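Local coordinates for protein ABC transporter (Caldanaerobius, PDB 4G68) that probably binds xylan-derived oligosaccharides outside the cell as the solute-binding component of an ABC transporter that serves xylan utilization, at residues Asp311-Gly317 / Ala385-Ala391; Trp205-Met209 / Tyr275-Phe280. All blocks are in the same frame, centred on the assembly; numbering follows the deposited sequence.

Interaction 1: Asp311-Gly317 / Ala385-Ala391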
# COMPACT_ATOMS: atom_id res chain seq x y z
N ASP C 311 11.09 -12.29 12.00
CA ASP C 311 9.99 -12.90 12.74
C ASP C 311 8.84 -13.13 11.72
O ASP C 311 8.60 -12.25 10.93
CB ASP C 311 9.52 -11.94 13.82
CG ASP C 311 8.31 -12.47 14.59
OD1 ASP C 311 7.22 -12.68 14.00
OD2 ASP C 311 8.43 -12.65 15.82
N PRO C 312 8.13 -14.30 11.78
CA PRO C 312 7.11 -14.60 10.75
C PRO C 312 5.88 -13.69 10.72
O PRO C 312 5.02 -13.83 9.82
CB PRO C 312 6.67 -16.04 11.10
CG PRO C 312 7.90 -16.61 11.70
CD PRO C 312 8.44 -15.50 12.58
N THR C 313 5.78 -12.81 11.72
CA THR C 313 4.60 -11.92 11.85
C THR C 313 4.86 -10.47 11.35
O THR C 313 3.94 -9.64 11.30
CB THR C 313 4.14 -11.79 13.31
OG1 THR C 313 5.14 -11.05 14.01
CG2 THR C 313 3.92 -13.20 14.01
N GLU C 314 6.11 -10.16 11.05
CA GLU C 314 6.44 -8.83 10.50
C GLU C 314 5.75 -8.66 9.16
O GLU C 314 5.67 -9.60 8.36
CB GLU C 314 7.96 -8.62 10.34
CG GLU C 314 8.85 -8.99 11.53
CD GLU C 314 10.35 -8.87 11.25
OE1 GLU C 314 10.75 -8.90 10.08
OE2 GLU C 314 11.16 -8.67 12.20
N TYR C 315 5.30 -7.44 8.88
CA TYR C 315 4.64 -7.15 7.62
C TYR C 315 5.12 -5.87 6.97
O TYR C 315 5.69 -5.00 7.64
CB TYR C 315 3.12 -7.19 7.80
CG TYR C 315 2.53 -6.11 8.66
CD1 TYR C 315 2.38 -6.27 10.05
CD2 TYR C 315 2.04 -4.94 8.07
CE1 TYR C 315 1.79 -5.28 10.84
CE2 TYR C 315 1.47 -3.91 8.84
CZ TYR C 315 1.34 -4.08 10.22
OH TYR C 315 0.74 -3.08 10.95
N ILE C 316 5.00 -5.82 5.64
CA ILE C 316 5.22 -4.59 4.92
C ILE C 316 3.89 -3.82 5.02
O ILE C 316 2.81 -4.34 4.70
CB ILE C 316 5.59 -4.88 3.44
CG1 ILE C 316 6.91 -5.66 3.34
CG2 ILE C 316 5.55 -3.60 2.56
CD1 ILE C 316 8.15 -4.80 3.53
N GLY C 317 3.96 -2.57 5.47
CA GLY C 317 2.77 -1.70 5.48
C GLY C 317 2.98 -0.68 6.65
O GLY C 317 4.12 -0.27 6.96
N ALA C 385 1.13 -8.59 15.38
CA ALA C 385 2.31 -8.52 14.53
C ALA C 385 3.50 -7.98 15.32
O ALA C 385 3.35 -7.07 16.15
CB ALA C 385 2.05 -7.64 13.30
N LYS C 386 4.67 -8.53 15.05
CA LYS C 386 5.89 -8.14 15.80
C LYS C 386 6.43 -6.72 15.47
O LYS C 386 6.46 -5.85 16.37
CB LYS C 386 6.95 -9.22 15.68
CG LYS C 386 7.95 -9.14 16.82
CD LYS C 386 9.35 -9.32 16.26
CE LYS C 386 10.34 -9.59 17.40
NZ LYS C 386 11.20 -10.68 16.92
N GLY C 387 6.84 -6.48 14.23
CA GLY C 387 7.01 -5.14 13.68
C GLY C 387 6.57 -4.99 12.22
O GLY C 387 5.96 -5.88 11.63
N SER C 388 6.88 -3.84 11.62
CA SER C 388 6.43 -3.60 10.27
C SER C 388 7.21 -2.42 9.78
O SER C 388 7.77 -1.68 10.58
CB SER C 388 4.92 -3.29 10.24
OG SER C 388 4.66 -1.96 10.74
N VAL C 389 7.24 -2.27 8.46
CA VAL C 389 7.98 -1.19 7.79
C VAL C 389 7.28 -0.89 6.47
O VAL C 389 6.79 -1.82 5.81
CB VAL C 389 9.46 -1.60 7.57
CG1 VAL C 389 9.60 -2.69 6.49
CG2 VAL C 389 10.33 -0.36 7.31
N PRO C 390 7.14 0.40 6.09
CA PRO C 390 6.41 0.68 4.81
C PRO C 390 7.13 0.16 3.58
O PRO C 390 8.35 -0.11 3.62
CB PRO C 390 6.34 2.22 4.77
CG PRO C 390 6.48 2.66 6.23
CD PRO C 390 7.45 1.65 6.83
N ALA C 391 6.41 0.04 2.48
CA ALA C 391 7.00 -0.35 1.18
C ALA C 391 8.11 0.62 0.85
O ALA C 391 8.04 1.85 1.18
CB ALA C 391 5.94 -0.27 0.13

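Interaction 2: Trp205-Met209 / Tyr275-Phe280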
# COMPACT_ATOMS: atom_id res chain seq x y z
N TRP C 205 6.66 -4.66 -3.89
CA TRP C 205 6.05 -5.45 -2.73
C TRP C 205 6.55 -6.89 -2.46
O TRP C 205 6.83 -7.29 -1.27
CB TRP C 205 4.52 -5.41 -2.85
CG TRP C 205 4.00 -4.11 -2.34
CD1 TRP C 205 4.27 -2.83 -2.85
CD2 TRP C 205 3.18 -3.88 -1.15
NE1 TRP C 205 3.73 -1.86 -2.03
CE2 TRP C 205 3.06 -2.42 -1.00
CE3 TRP C 205 2.61 -4.70 -0.19
CZ2 TRP C 205 2.31 -1.85 0.02
CZ3 TRP C 205 1.87 -4.14 0.82
CH2 TRP C 205 1.73 -2.74 0.95
N TYR C 206 6.62 -7.69 -3.53
CA TYR C 206 7.10 -9.05 -3.45
C TYR C 206 8.53 -9.02 -2.96
O TYR C 206 8.84 -9.73 -1.99
CB TYR C 206 7.03 -9.74 -4.85
CG TYR C 206 5.68 -10.12 -5.36
CD1 TYR C 206 5.45 -11.44 -5.75
CD2 TYR C 206 4.67 -9.18 -5.59
CE1 TYR C 206 4.23 -11.82 -6.25
CE2 TYR C 206 3.44 -9.55 -6.13
CZ TYR C 206 3.25 -10.88 -6.47
OH TYR C 206 2.03 -11.35 -6.97
N TYR C 207 9.38 -8.19 -3.60
CA TYR C 207 10.81 -8.19 -3.23
C TYR C 207 11.01 -7.66 -1.82
O TYR C 207 11.69 -8.28 -1.00
CB TYR C 207 11.69 -7.31 -4.20
CG TYR C 207 13.06 -7.26 -3.66
CD1 TYR C 207 13.99 -8.25 -3.98
CD2 TYR C 207 13.42 -6.30 -2.71
CE1 TYR C 207 15.27 -8.24 -3.38
CE2 TYR C 207 14.65 -6.30 -2.09
CZ TYR C 207 15.59 -7.25 -2.45
OH TYR C 207 16.83 -7.19 -1.84
N ASP C 208 10.45 -6.48 -1.53
CA ASP C 208 10.43 -5.98 -0.13
C ASP C 208 10.04 -7.01 0.93
O ASP C 208 10.74 -7.15 1.95
CB ASP C 208 9.52 -4.77 0.02
CG ASP C 208 9.98 -3.59 -0.80
OD1 ASP C 208 11.00 -3.72 -1.45
OD2 ASP C 208 9.28 -2.54 -0.82
N MET C 209 8.92 -7.71 0.68
CA MET C 209 8.43 -8.70 1.66
C MET C 209 9.46 -9.78 1.88
O MET C 209 9.69 -10.19 3.02
CB MET C 209 7.12 -9.39 1.25
CG MET C 209 7.09 -10.83 1.86
SD MET C 209 6.79 -10.71 3.66
CE MET C 209 5.43 -9.53 3.58
N TYR C 275 -2.58 -13.78 -5.38
CA TYR C 275 -2.19 -12.36 -5.61
C TYR C 275 -1.52 -11.95 -4.36
O TYR C 275 -2.00 -12.29 -3.25
CB TYR C 275 -3.38 -11.54 -5.66
CG TYR C 275 -3.23 -10.11 -5.96
CD1 TYR C 275 -3.41 -9.64 -7.27
CD2 TYR C 275 -3.05 -9.16 -4.92
CE1 TYR C 275 -3.31 -8.29 -7.55
CE2 TYR C 275 -2.95 -7.81 -5.22
CZ TYR C 275 -3.08 -7.37 -6.52
OH TYR C 275 -2.95 -6.00 -6.80
N PHE C 276 -0.47 -11.14 -4.50
CA PHE C 276 0.12 -10.61 -3.33
C PHE C 276 0.26 -9.09 -3.37
O PHE C 276 0.73 -8.52 -4.31
CB PHE C 276 1.48 -11.27 -3.08
CG PHE C 276 2.20 -10.69 -1.93
CD1 PHE C 276 1.88 -11.07 -0.64
CD2 PHE C 276 3.18 -9.71 -2.13
CE1 PHE C 276 2.49 -10.49 0.45
CE2 PHE C 276 3.79 -9.12 -1.03
CZ PHE C 276 3.46 -9.52 0.23
N GLY C 277 -0.19 -8.43 -2.32
CA GLY C 277 -0.01 -7.02 -2.41
C GLY C 277 -0.51 -6.36 -1.19
O GLY C 277 -0.44 -6.92 -0.07
N GLY C 278 -0.97 -5.14 -1.40
CA GLY C 278 -1.54 -4.36 -0.33
C GLY C 278 -2.94 -4.83 0.07
O GLY C 278 -3.73 -5.36 -0.76
N ASN C 279 -3.25 -4.62 1.34
CA ASN C 279 -4.59 -4.86 1.80
C ASN C 279 -5.65 -4.03 0.98
O ASN C 279 -6.83 -4.40 0.95
CB ASN C 279 -4.64 -4.42 3.26
CG ASN C 279 -4.26 -2.97 3.40
OD1 ASN C 279 -3.10 -2.58 3.15
ND2 ASN C 279 -5.26 -2.15 3.66
N PHE C 280 -5.24 -2.88 0.39
CA PHE C 280 -6.18 -1.91 -0.27
C PHE C 280 -6.78 -2.53 -1.52
O PHE C 280 -7.90 -2.13 -1.99
CB PHE C 280 -5.45 -0.62 -0.70
CG PHE C 280 -4.01 -0.87 -1.16
CD1 PHE C 280 -3.75 -1.29 -2.50
CD2 PHE C 280 -2.94 -0.63 -0.29
CE1 PHE C 280 -2.43 -1.48 -2.91
CE2 PHE C 280 -1.64 -0.86 -0.67
CZ PHE C 280 -1.39 -1.27 -1.99

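Interaction 1: Asp311-Gly317 / Ala385-Ala391
Thr-313 OG1 joins the two segments: it gives its hydrogen to Asp-311 OD1 and accepts the backbone N-H of Lys-386, with 2.8 Å from Lys-386 N to Thr-313 OG1. That bond is bent, 143° at the hydrogen. The torsion of Thr-313 (chi1 69°) tucks OG1 between its own backbone N and carbonyl carbon, within range of both partners. Asp-311 OD1 takes a second hydrogen from Thr-313 N, closing an Asx turn; this N-H arrives nearly in line with the C-O bond, whereas the hydroxyl comes in from above the carboxylate plane. The other oxygen, Asp-311 OD2, faces the lysine, whose aliphatic chain runs obliquely past the carboxylate before its ammonium forms a longish salt bridge, 3.6 Å from OD2 to Lys-386 NZ.

Beyond this turn the chains run as a short parallel beta pair, Tyr-315 beside Ser-388 and Ile-316 beside Val-389. Tyr-315 N donates to Gly-387 O, Val-389 N to Tyr-315 O, and Gly-317 N to Val-389 O at 2.9 Å. The pairing ties the loop leading into strand 317-325 to a late part of the chain, ending at Ala-391, the N-cap position of the next helix.

On one face of the pair the Tyr-315 ring lies across Ser-388: CB of the serine sits 3.6 Å from the ring centroid, 8° off the normal, a CH-pi contact. Ala-385 CB meets the same ring at its edge, 3.4 Å from Tyr-315 CE1. On the other face Ile-316 and Val-389 lie side by side, CD1 of the isoleucine 3.9 Å from CG1 of the valine. Ile-316 CG2 reaches on to Ala-391 CB, while Val-389 leans on Val-217, Thr-220 and Arg-221 of helix 217-224.

Interaction 2: Trp205-Met209 / Tyr275-Phe280
Trp-205 reaches from the helix to the far end of the strand, laying its indole against the backbone of Gly-277 and Gly-278. Its CZ3 comes within 3.6 Å of Gly-278 CA, and Gly-278 N lies over one face of the indole, toward the rim. Phe-280 turns an edge to that face in an offset edge-to-face pair, planes nearly perpendicular, and brings CE2 to 4.1 Å from Trp-205 CZ2. Gly-278 CA in turn lies over a face of the Phe-280 ring.

Tyr-206 is turned with CG opposite its carbonyl carbon (chi1 -73°), which carries the end of the ring toward the strand, beside Phe-276. One face of this ring receives the edge of Phe-276 in a T-shaped stack, centroids 5.3 Å apart and planes at 82°; CB of the phenylalanine lies over the same ring as a CH-pi contact. Tyr-206 CE2 also comes to 3.4 Å from Phe-276 O. Replacing Tyr-206 with an alanine would probably leave the Phe-276 edge without its aromatic face and open a gap between helix and strand.

One turn on from Trp-205, Met-209 meets the end of the same phenylalanine ring, which extends with CG trans to its backbone N. Met-209 CB is 3.8 Å from Phe-276 CZ, and the bent thioether chain curls its CE back to that atom. Phe-276 is thus wedged among Trp-205, Tyr-206 and Met-209, with a further edge-to-face partner in Phe-302.

The axes of 205-209 and 275-278 come within 8.7 Å and cross at 83°. Helix 233-248 packs on Tyr-206 through Leu-242 and Met-245, while strand 274-278 pairs antiparallel with strand 144-160, whose Gln-153 and Ser-155 touch Trp-205 and Met-209.

In the fold
Helix 201-215 connects the two contacts, whose centres lie about 12 Å apart. Through Trp-205, Tyr-206 and Met-209 it packs on 275-280 in interaction 2, and Ala-391 and Ile-316 of interaction 1 pack on it as well. Ala-391 CB is 3.5 Å from Trp-205 NE1, so the indole meets both contacts, and Ile-316 CD1 lies 3.8 Å from Asp-208 CB. Ile-316 CG1 is as close to Met-209 CA. Asp-208 OD2 also accepts a hydrogen bond from Trp-392 N, just after Ala-391. Strand 144-160 is a second common neighbour: Ser-155 touches Met-209 and Phe-276, and Ile-316 N hydrogen-bonds to Ser-155 OG. Interaction 2 is buried and interaction 1 partly so, in a fold of the periplasmic-binding-protein clan.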